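Local coordinates for protein aerobactin synthase IucC (Klebsiella pneumoniae, PDB 6CN7) that probably joins a second N-acetyl-N-hydroxylysine to the citryl intermediate, using ATP, to complete the iron-chelating siderophore aerobactin, at residues G107-R115 / L134-K145; D252-L263 / S267-L278. The protein carries 5 engineered substitutions. All coordinates share one frame; numbering follows the deposited sequence.

Interaction 1 of 2, residues G107-R115 / L134-K145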
loop_
_atom_site.group_PDB
_atom_site.type_symbol
_atom_site.label_atom_id
_atom_site.label_comp_id
_atom_site.label_asym_id
_atom_site.label_seq_id
_atom_site.Cartn_x
_atom_site.Cartn_y
_atom_site.Cartn_z
ATOM N N GLY A 107 -13.143 -10.572 -9.620
ATOM C CA GLY A 107 -14.398 -10.510 -8.890
ATOM C C GLY A 107 -15.485 -11.347 -9.535
ATOM O O GLY A 107 -16.259 -12.016 -8.846
ATOM N N ASP A 108 -15.558 -11.324 -10.867
ATOM C CA ASP A 108 -16.548 -12.139 -11.564
ATOM C C ASP A 108 -16.290 -13.625 -11.351
ATOM O O ASP A 108 -17.238 -14.416 -11.283
ATOM C CB ASP A 108 -16.550 -11.793 -13.054
ATOM C CG ASP A 108 -17.051 -10.383 -13.325
ATOM O OD1 ASP A 108 -17.543 -9.731 -12.377
ATOM O OD2 ASP A 108 -16.952 -9.928 -14.483
ATOM N N LEU A 109 -15.020 -14.023 -11.240
ATOM C CA LEU A 109 -14.704 -15.411 -10.921
ATOM C C LEU A 109 -15.168 -15.769 -9.516
ATOM O O LEU A 109 -15.645 -16.886 -9.278
ATOM C CB LEU A 109 -13.203 -15.654 -11.063
ATOM C CG LEU A 109 -12.640 -15.655 -12.487
ATOM C CD1 LEU A 109 -11.126 -15.559 -12.455
ATOM C CD2 LEU A 109 -13.076 -16.900 -13.240
ATOM N N GLN A 110 -15.036 -14.837 -8.570
ATOM C CA GLN A 110 -15.514 -15.082 -7.213
ATOM C C GLN A 110 -17.028 -15.260 -7.190
ATOM O O GLN A 110 -17.547 -16.197 -6.569
ATOM C CB GLN A 110 -15.097 -13.933 -6.296
ATOM C CG GLN A 110 -15.488 -14.140 -4.840
ATOM C CD GLN A 110 -14.840 -15.372 -4.242
ATOM O OE1 GLN A 110 -13.716 -15.732 -4.593
ATOM N NE2 GLN A 110 -15.554 -16.036 -3.344
ATOM N N LEU A 111 -17.756 -14.364 -7.857
ATOM C CA LEU A 111 -19.212 -14.460 -7.871
ATOM C C LEU A 111 -19.667 -15.759 -8.520
ATOM O O LEU A 111 -20.637 -16.381 -8.073
ATOM C CB LEU A 111 -19.807 -13.254 -8.602
ATOM C CG LEU A 111 -19.545 -11.895 -7.946
ATOM C CD1 LEU A 111 -20.028 -10.757 -8.830
ATOM C CD2 LEU A 111 -20.209 -11.821 -6.580
ATOM N N LEU A 112 -18.973 -16.186 -9.576
ATOM C CA LEU A 112 -19.321 -17.442 -10.230
ATOM C C LEU A 112 -19.141 -18.620 -9.281
ATOM O O LEU A 112 -19.994 -19.514 -9.218
ATOM C CB LEU A 112 -18.469 -17.618 -11.488
ATOM C CG LEU A 112 -18.816 -18.764 -12.440
ATOM C CD1 LEU A 112 -20.241 -18.648 -12.959
ATOM C CD2 LEU A 112 -17.833 -18.774 -13.595
ATOM N N LYS A 113 -18.037 -18.636 -8.531
ATOM C CA LYS A 113 -17.804 -19.714 -7.575
ATOM C C LYS A 113 -18.806 -19.666 -6.425
ATOM O O LYS A 113 -19.331 -20.705 -6.008
ATOM C CB LYS A 113 -16.373 -19.638 -7.039
ATOM N N ALA A 114 -19.089 -18.471 -5.902
ATOM C CA ALA A 114 -19.951 -18.347 -4.733
ATOM C C ALA A 114 -21.424 -18.564 -5.053
ATOM O O ALA A 114 -22.196 -18.891 -4.144
ATOM C CB ALA A 114 -19.773 -16.969 -4.091
ATOM N N ARG A 115 -21.830 -18.396 -6.309
ATOM C CA ARG A 115 -23.226 -18.525 -6.703
ATOM C C ARG A 115 -23.524 -19.850 -7.398
ATOM O O ARG A 115 -24.600 -19.999 -7.986
ATOM C CB ARG A 115 -23.619 -17.351 -7.604
ATOM C CG ARG A 115 -23.678 -16.023 -6.857
ATOM C CD ARG A 115 -23.766 -14.830 -7.793
ATOM N NE ARG A 115 -24.938 -14.885 -8.661
ATOM C CZ ARG A 115 -25.429 -13.843 -9.324
ATOM N NH1 ARG A 115 -26.499 -13.995 -10.092
ATOM N NH2 ARG A 115 -24.866 -12.645 -9.213
ATOM N N LEU A 134 -23.299 -10.497 -3.344
ATOM C CA LEU A 134 -23.228 -11.341 -4.528
ATOM C C LEU A 134 -23.787 -10.670 -5.776
ATOM O O LEU A 134 -23.862 -11.316 -6.828
ATOM C CB LEU A 134 -23.966 -12.659 -4.274
ATOM C CG LEU A 134 -23.420 -13.513 -3.125
ATOM C CD1 LEU A 134 -24.267 -14.758 -2.962
ATOM C CD2 LEU A 134 -21.962 -13.884 -3.356
ATOM N N LEU A 135 -24.170 -9.399 -5.694
ATOM C CA LEU A 135 -24.662 -8.701 -6.870
ATOM C C LEU A 135 -23.534 -8.488 -7.874
ATOM O O LEU A 135 -22.363 -8.352 -7.511
ATOM C CB LEU A 135 -25.281 -7.361 -6.475
ATOM C CG LEU A 135 -26.556 -7.437 -5.628
ATOM C CD1 LEU A 135 -26.979 -6.046 -5.197
ATOM C CD2 LEU A 135 -27.682 -8.124 -6.383
ATOM N N SER A 136 -23.904 -8.452 -9.157
ATOM C CA SER A 136 -22.913 -8.377 -10.227
ATOM C C SER A 136 -22.179 -7.043 -10.254
ATOM O O SER A 136 -21.092 -6.962 -10.832
ATOM C CB SER A 136 -23.580 -8.610 -11.582
ATOM O OG SER A 136 -24.234 -9.865 -11.617
ATOM N N GLY A 137 -22.736 -6.004 -9.646
ATOM C CA GLY A 137 -22.136 -4.685 -9.694
ATOM C C GLY A 137 -22.851 -3.762 -10.659
ATOM O O GLY A 137 -23.963 -4.025 -11.128
ATOM N N HIS A 138 -22.185 -2.658 -10.961
ATOM C CA HIS A 138 -22.813 -1.620 -11.770
ATOM C C HIS A 138 -23.047 -2.139 -13.186
ATOM O O HIS A 138 -22.114 -2.651 -13.814
ATOM C CB HIS A 138 -21.954 -0.362 -11.803
ATOM C CG HIS A 138 -22.694 0.855 -12.261
ATOM N ND1 HIS A 138 -22.819 1.194 -13.592
ATOM C CD2 HIS A 138 -23.361 1.807 -11.568
ATOM C CE1 HIS A 138 -23.526 2.306 -13.696
ATOM N NE2 HIS A 138 -23.867 2.698 -12.483
ATOM N N PRO A 139 -24.265 -2.016 -13.728
ATOM C CA PRO A 139 -24.564 -2.664 -15.014
ATOM C C PRO A 139 -24.045 -1.929 -16.237
ATOM O O PRO A 139 -24.000 -2.533 -17.317
ATOM C CB PRO A 139 -26.097 -2.715 -15.025
ATOM C CG PRO A 139 -26.503 -1.522 -14.232
ATOM C CD PRO A 139 -25.448 -1.333 -13.170
ATOM N N LYS A 140 -23.657 -0.659 -16.120
ATOM C CA LYS A 140 -23.255 0.112 -17.292
ATOM C C LYS A 140 -21.755 0.053 -17.559
ATOM O O LYS A 140 -21.340 -0.110 -18.710
ATOM C CB LYS A 140 -23.683 1.575 -17.135
ATOM C CG LYS A 140 -23.316 2.453 -18.322
ATOM C CD LYS A 140 -23.773 3.890 -18.134
ATOM C CE LYS A 140 -23.297 4.767 -19.284
ATOM N NZ LYS A 140 -23.739 4.245 -20.610
ATOM N N PHE A 141 -20.931 0.181 -16.524
ATOM C CA PHE A 141 -19.498 0.353 -16.720
ATOM C C PHE A 141 -18.816 -0.977 -17.020
ATOM O O PHE A 141 -19.126 -2.007 -16.415
ATOM C CB PHE A 141 -18.873 1.013 -15.491
ATOM C CG PHE A 141 -19.302 2.439 -15.302
ATOM C CD1 PHE A 141 -18.788 3.440 -16.108
ATOM C CD2 PHE A 141 -20.231 2.777 -14.333
ATOM C CE1 PHE A 141 -19.187 4.753 -15.945
ATOM C CE2 PHE A 141 -20.632 4.089 -14.165
ATOM C CZ PHE A 141 -20.109 5.078 -14.972
ATOM N N ALA A 142 -17.867 -0.934 -17.960
ATOM C CA ALA A 142 -17.252 -2.156 -18.470
ATOM C C ALA A 142 -16.485 -2.897 -17.380
ATOM O O ALA A 142 -16.597 -4.123 -17.258
ATOM C CB ALA A 142 -16.329 -1.814 -19.639
ATOM N N PHE A 143 -15.698 -2.179 -16.584
ATOM C CA PHE A 143 -14.885 -2.768 -15.523
ATOM C C PHE A 143 -15.425 -2.260 -14.188
ATOM O O PHE A 143 -14.836 -1.394 -13.544
ATOM C CB PHE A 143 -13.413 -2.400 -15.718
ATOM C CG PHE A 143 -12.917 -2.613 -17.122
ATOM C CD1 PHE A 143 -13.262 -3.752 -17.829
ATOM C CD2 PHE A 143 -12.119 -1.665 -17.739
ATOM C CE1 PHE A 143 -12.812 -3.947 -19.123
ATOM C CE2 PHE A 143 -11.665 -1.855 -19.032
ATOM C CZ PHE A 143 -12.011 -2.996 -19.725
ATOM N N ASN A 144 -16.560 -2.816 -13.769
ATOM C CA ASN A 144 -17.286 -2.270 -12.628
ATOM C C ASN A 144 -16.697 -2.673 -11.282
ATOM O O ASN A 144 -17.250 -2.280 -10.249
ATOM C CB ASN A 144 -18.760 -2.684 -12.688
ATOM C CG ASN A 144 -18.954 -4.184 -12.601
ATOM O OD1 ASN A 144 -17.999 -4.939 -12.429
ATOM N ND2 ASN A 144 -20.203 -4.623 -12.712
ATOM N N LYS A 145 -15.605 -3.438 -11.253
ATOM C CA LYS A 145 -14.925 -3.758 -10.002
ATOM C C LYS A 145 -13.482 -3.275 -9.983
ATOM O O LYS A 145 -12.739 -3.615 -9.055
ATOM C CB LYS A 145 -14.972 -5.263 -9.735
ATOM C CG LYS A 145 -16.370 -5.810 -9.521
ATOM C CD LYS A 145 -16.341 -7.313 -9.337
ATOM C CE LYS A 145 -17.737 -7.902 -9.397
ATOM N NZ LYS A 145 -18.315 -7.786 -10.764
#
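K145 runs along the side of helix 91-114 and ends in a salt bridge with D108. From CB onward the chain is nearly straight as far as CE, which lays CD against the backbone of G107, a close fit at 3.8 Å from its CA. The next carbon, CE, lies 3.7 Å from CD1 of L111. A bend at the last torsion (chi4 68°) then brings NZ to D108, where it meets OD1 at 2.6 Å, nearly along the C-O axis of the carboxylate. NZ also donates to the carbonyl O of S136, so one ammonium group ties the helix to both ends of the loop that returns on itself between S136 and K145.

One turn on, L111 forks over the start of that loop. Its CD2 packs 3.7 Å from CA of L134, and its CD1 faces the carbonyl O of L135. L134 in turn sends CD2 to the CB of A114, at 3.9 Å. R115, just past the helix end, slides by L134 in the opposite direction; its NH2 makes a weak bond to the L134 carbonyl O (129° at the hydrogen), while its salt-bridge partner is E375, which also bonds S136 OG. The contact thus joins helix 91-114 to the loop between helices 128-133 and 152-158, with helix 4-25 alongside, touching D108 and N144.

Interaction 2 of 2, residues D252-L263 / S267-L278; sequences DLWLAQQSLRTL and SRQGGLDIKLPL
The CG2 methyl of I274 is the bump that meets the indole of W254: it sits over one face of the six-membered ring, 3.7 Å from the centroid and 20° off the normal, a CH-pi contact. The methyl is displaced toward the rim, closest to CZ3. CB of L263 meets the same methyl from an adjacent direction, roughly at right angles to the indole, so the methyl fills the corner between them. With CG1 anti to the backbone N (chi1 -168°), it is CG2 that is turned to W254. L263 continues the apolar surface by setting CD1 against CD1 of L276, 4.0 Å away.

These residues belong to a beta hairpin, strands 262-265 and 272-275, within a larger antiparallel sheet of the IucA/IucC family region. L263 and I274 form a hydrogen-bonded pair, with L263 N 2.6 Å from I274 O; T262 and K275 are the adjoining non-hydrogen-bonded pair.

Beyond the strands, R261 folds back over the other segment, bent at its third torsion. Its NE donates to the carbonyl O of L276 almost straight, at 175°, and in the guanidinium plane, while K275 CE covers one guanidinium face, 3.7 Å from CZ. L278 slides past the R261 chain and pushes CD1 against CG of L260, 3.8 Å away.

At the far end S267 sets its CB against that of D252 and receives L253 N on OG. R268 NE reaches D252 OD2 at 2.7 Å on the syn side of the carboxylate; R268 NH2 also bonds A193 O.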
loop_
_atom_site.group_PDB
_atom_site.type_symbol
_atom_site.label_atom_id
_atom_site.label_comp_id
_atom_site.label_asym_id
_atom_site.label_seq_id
_atom_site.Cartn_x
_atom_site.Cartn_y
_atom_site.Cartn_z
ATOM N N ASP A 252 -16.008 -4.382 16.540
ATOM C CA ASP A 252 -16.753 -5.356 15.764
ATOM C C ASP A 252 -16.173 -5.501 14.360
ATOM O O ASP A 252 -15.337 -4.714 13.911
ATOM C CB ASP A 252 -18.224 -4.949 15.679
ATOM C CG ASP A 252 -18.919 -5.010 17.023
ATOM O OD1 ASP A 252 -18.454 -5.772 17.898
ATOM O OD2 ASP A 252 -19.924 -4.293 17.209
ATOM N N LEU A 253 -16.646 -6.532 13.664
ATOM C CA LEU A 253 -16.257 -6.801 12.289
ATOM C C LEU A 253 -17.253 -6.154 11.339
ATOM O O LEU A 253 -18.468 -6.222 11.554
ATOM C CB LEU A 253 -16.194 -8.309 12.043
ATOM C CG LEU A 253 -15.137 -9.087 12.828
ATOM C CD1 LEU A 253 -15.299 -10.586 12.607
ATOM C CD2 LEU A 253 -13.739 -8.641 12.430
ATOM N N TRP A 254 -16.736 -5.530 10.286
ATOM C CA TRP A 254 -17.554 -4.767 9.357
ATOM C C TRP A 254 -17.504 -5.394 7.970
ATOM O O TRP A 254 -16.531 -6.056 7.602
ATOM C CB TRP A 254 -17.092 -3.307 9.292
ATOM C CG TRP A 254 -17.350 -2.561 10.566
ATOM C CD1 TRP A 254 -16.541 -2.507 11.661
ATOM C CD2 TRP A 254 -18.503 -1.770 10.880
ATOM N NE1 TRP A 254 -17.113 -1.729 12.635
ATOM C CE2 TRP A 254 -18.320 -1.265 12.181
ATOM C CE3 TRP A 254 -19.670 -1.439 10.186
ATOM C CZ2 TRP A 254 -19.258 -0.448 12.804
ATOM C CZ3 TRP A 254 -20.602 -0.630 10.805
ATOM C CH2 TRP A 254 -20.390 -0.141 12.101
ATOM N N LEU A 255 -18.563 -5.158 7.200
ATOM C CA LEU A 255 -18.748 -5.760 5.888
ATOM C C LEU A 255 -19.041 -4.653 4.888
ATOM O O LEU A 255 -19.860 -3.769 5.161
ATOM C CB LEU A 255 -19.890 -6.780 5.922
ATOM C CG LEU A 255 -20.318 -7.441 4.615
ATOM C CD1 LEU A 255 -19.251 -8.402 4.129
ATOM C CD2 LEU A 255 -21.642 -8.154 4.816
ATOM N N ALA A 256 -18.376 -4.698 3.737
ATOM C CA ALA A 256 -18.509 -3.641 2.745
ATOM C C ALA A 256 -19.801 -3.794 1.953
ATOM O O ALA A 256 -20.226 -4.908 1.635
ATOM C CB ALA A 256 -17.315 -3.650 1.791
ATOM N N GLN A 257 -20.422 -2.660 1.639
ATOM C CA GLN A 257 -21.573 -2.624 0.752
ATOM C C GLN A 257 -21.106 -2.382 -0.683
ATOM O O GLN A 257 -19.912 -2.247 -0.963
ATOM C CB GLN A 257 -22.556 -1.539 1.193
ATOM C CG GLN A 257 -23.083 -1.694 2.612
ATOM C CD GLN A 257 -24.025 -0.568 3.003
ATOM O OE1 GLN A 257 -24.389 0.268 2.176
ATOM N NE2 GLN A 257 -24.420 -0.539 4.270
ATOM N N GLN A 258 -22.065 -2.317 -1.608
ATOM C CA GLN A 258 -21.730 -2.024 -2.997
ATOM C C GLN A 258 -21.007 -0.689 -3.127
ATOM O O GLN A 258 -20.127 -0.543 -3.983
ATOM C CB GLN A 258 -22.997 -2.028 -3.853
ATOM C CG GLN A 258 -23.593 -3.413 -4.085
ATOM C CD GLN A 258 -22.730 -4.285 -4.978
ATOM O OE1 GLN A 258 -22.447 -5.437 -4.652
ATOM N NE2 GLN A 258 -22.319 -3.744 -6.120
ATOM N N SER A 259 -21.360 0.292 -2.294
ATOM C CA SER A 259 -20.706 1.594 -2.336
ATOM C C SER A 259 -19.279 1.553 -1.806
ATOM O O SER A 259 -18.548 2.534 -1.976
ATOM C CB SER A 259 -21.516 2.618 -1.536
ATOM O OG SER A 259 -21.503 2.311 -0.152
ATOM N N LEU A 260 -18.880 0.464 -1.148
ATOM C CA LEU A 260 -17.495 0.236 -0.750
ATOM C C LEU A 260 -17.071 1.105 0.433
ATOM O O LEU A 260 -16.374 0.627 1.334
ATOM C CB LEU A 260 -16.560 0.465 -1.943
ATOM C CG LEU A 260 -15.109 0.014 -1.774
ATOM C CD1 LEU A 260 -15.017 -1.473 -1.462
ATOM C CD2 LEU A 260 -14.320 0.337 -3.032
ATOM N N ARG A 261 -17.471 2.379 0.443
ATOM C CA ARG A 261 -17.146 3.257 1.561
ATOM C C ARG A 261 -18.102 3.094 2.734
ATOM O O ARG A 261 -17.726 3.410 3.868
ATOM C CB ARG A 261 -17.153 4.718 1.112
ATOM C CG ARG A 261 -15.963 5.132 0.254
ATOM C CD ARG A 261 -16.048 6.606 -0.099
ATOM N NE ARG A 261 -16.077 7.444 1.098
ATOM C CZ ARG A 261 -16.463 8.716 1.120
ATOM N NH1 ARG A 261 -16.865 9.317 0.006
ATOM N NH2 ARG A 261 -16.452 9.392 2.262
ATOM N N THR A 262 -19.318 2.619 2.492
ATOM C CA THR A 262 -20.305 2.419 3.545
ATOM C C THR A 262 -20.288 0.958 3.976
ATOM O O THR A 262 -20.390 0.058 3.136
ATOM C CB THR A 262 -21.703 2.822 3.071
ATOM O OG1 THR A 262 -21.672 4.170 2.586
ATOM C CG2 THR A 262 -22.707 2.725 4.212
ATOM N N LEU A 263 -20.164 0.729 5.281
ATOM C CA LEU A 263 -19.984 -0.607 5.828
ATOM C C LEU A 263 -21.164 -0.989 6.713
ATOM O O LEU A 263 -21.757 -0.143 7.391
ATOM C CB LEU A 263 -18.691 -0.696 6.646
ATOM C CG LEU A 263 -17.439 -0.069 6.032
ATOM C CD1 LEU A 263 -16.291 -0.139 7.024
ATOM C CD2 LEU A 263 -17.068 -0.752 4.727
ATOM N N SER A 267 -21.049 -8.141 13.147
ATOM C CA SER A 267 -21.008 -8.775 14.460
ATOM C C SER A 267 -22.289 -8.526 15.246
ATOM O O SER A 267 -22.804 -9.440 15.901
ATOM C CB SER A 267 -19.803 -8.263 15.252
ATOM O OG SER A 267 -18.587 -8.515 14.573
ATOM N N ARG A 268 -22.818 -7.304 15.194
ATOM C CA ARG A 268 -23.981 -6.923 15.988
ATOM C C ARG A 268 -24.863 -6.006 15.155
ATOM O O ARG A 268 -24.426 -4.925 14.748
ATOM C CB ARG A 268 -23.551 -6.232 17.286
ATOM C CG ARG A 268 -22.582 -7.051 18.135
ATOM C CD ARG A 268 -22.238 -6.316 19.419
ATOM N NE ARG A 268 -21.702 -4.983 19.154
ATOM C CZ ARG A 268 -21.821 -3.944 19.971
ATOM N NH1 ARG A 268 -22.474 -4.059 21.124
ATOM N NH2 ARG A 268 -21.294 -2.774 19.630
ATOM N N GLN A 269 -26.100 -6.433 14.903
ATOM C CA GLN A 269 -27.020 -5.700 14.032
ATOM C C GLN A 269 -27.609 -4.537 14.825
ATOM O O GLN A 269 -28.615 -4.677 15.523
ATOM C CB GLN A 269 -28.104 -6.626 13.498
ATOM N N GLY A 270 -26.986 -3.362 14.704
ATOM C CA GLY A 270 -27.285 -2.255 15.598
ATOM C C GLY A 270 -28.058 -1.078 15.033
ATOM O O GLY A 270 -28.398 -0.156 15.779
ATOM N N GLY A 271 -28.341 -1.075 13.734
ATOM C CA GLY A 271 -29.152 -0.035 13.141
ATOM C C GLY A 271 -28.390 1.149 12.574
ATOM O O GLY A 271 -29.018 2.034 11.972
ATOM N N LEU A 272 -27.071 1.206 12.748
ATOM C CA LEU A 272 -26.249 2.269 12.180
ATOM C C LEU A 272 -25.187 1.650 11.283
ATOM O O LEU A 272 -24.415 0.794 11.729
ATOM C CB LEU A 272 -25.585 3.107 13.276
ATOM C CG LEU A 272 -26.477 4.028 14.113
ATOM C CD1 LEU A 272 -25.655 4.711 15.199
ATOM C CD2 LEU A 272 -27.170 5.066 13.242
ATOM N N ASP A 273 -25.153 2.082 10.029
ATOM C CA ASP A 273 -24.017 1.810 9.163
ATOM C C ASP A 273 -22.992 2.928 9.313
ATOM O O ASP A 273 -23.291 4.015 9.810
ATOM C CB ASP A 273 -24.449 1.689 7.703
ATOM C CG ASP A 273 -25.366 0.506 7.459
ATOM O OD1 ASP A 273 -25.317 -0.457 8.252
ATOM O OD2 ASP A 273 -26.132 0.535 6.471
ATOM N N ILE A 274 -21.770 2.649 8.876
ATOM C CA ILE A 274 -20.679 3.610 8.951
ATOM C C ILE A 274 -20.136 3.832 7.550
ATOM O O ILE A 274 -20.038 2.893 6.754
ATOM C CB ILE A 274 -19.561 3.141 9.905
ATOM C CG1 ILE A 274 -18.589 4.291 10.174
ATOM C CG2 ILE A 274 -18.825 1.928 9.327
ATOM C CD1 ILE A 274 -17.610 4.025 11.298
ATOM N N LYS A 275 -19.792 5.081 7.250
ATOM C CA LYS A 275 -19.212 5.456 5.966
ATOM C C LYS A 275 -17.883 6.146 6.229
ATOM O O LYS A 275 -17.830 7.132 6.971
ATOM C CB LYS A 275 -20.152 6.366 5.176
ATOM C CG LYS A 275 -19.606 6.779 3.821
ATOM C CD LYS A 275 -20.591 7.645 3.057
ATOM C CE LYS A 275 -20.035 8.033 1.697
ATOM N NZ LYS A 275 -20.995 8.851 0.910
ATOM N N LEU A 276 -16.820 5.631 5.619
ATOM C CA LEU A 276 -15.473 6.093 5.902
ATOM C C LEU A 276 -14.788 6.550 4.620
ATOM O O LEU A 276 -15.150 6.099 3.529
ATOM C CB LEU A 276 -14.647 4.980 6.560
ATOM C CG LEU A 276 -15.188 4.527 7.921
ATOM C CD1 LEU A 276 -14.596 3.190 8.348
ATOM C CD2 LEU A 276 -14.917 5.587 8.976
ATOM N N PRO A 277 -13.803 7.445 4.709
ATOM C CA PRO A 277 -13.111 7.888 3.491
ATOM C C PRO A 277 -12.228 6.798 2.899
ATOM O O PRO A 277 -11.547 6.061 3.616
ATOM C CB PRO A 277 -12.271 9.079 3.968
ATOM C CG PRO A 277 -12.842 9.472 5.286
ATOM C CD PRO A 277 -13.390 8.227 5.887
ATOM N N LEU A 278 -12.250 6.707 1.570
ATOM C CA LEU A 278 -11.321 5.874 0.809
ATOM C C LEU A 278 -10.746 6.760 -0.291
ATOM O O LEU A 278 -11.423 7.045 -1.284
ATOM C CB LEU A 278 -12.010 4.639 0.232
ATOM C CG LEU A 278 -12.425 3.534 1.210
ATOM C CD1 LEU A 278 -13.202 2.442 0.483
ATOM C CD2 LEU A 278 -11.213 2.939 1.910
#

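In the fold
Interaction 1 closes before interaction 2 opens, so the two follow one another along the chain, and their centres lie 20 Å apart. They share no secondary structure element: interaction 1 joins helix 91-114 to a loop, whereas interaction 2 lies in the antiparallel sheet that includes strands 165-174 and 350-355. Even so, they meet at the turn 257-260, where Q258 NE2 packs 3.7 Å from G137 CA and Q258 OE1 lies 3.9 Å from L135 CB. Helix 128-133, which leads into the loop of interaction 1, also touches L255 and Q257 of interaction 2. Helix 128-133 and the loop after it are thereby packed against strand 252-256 and the turn that leads from it to strand 262-265.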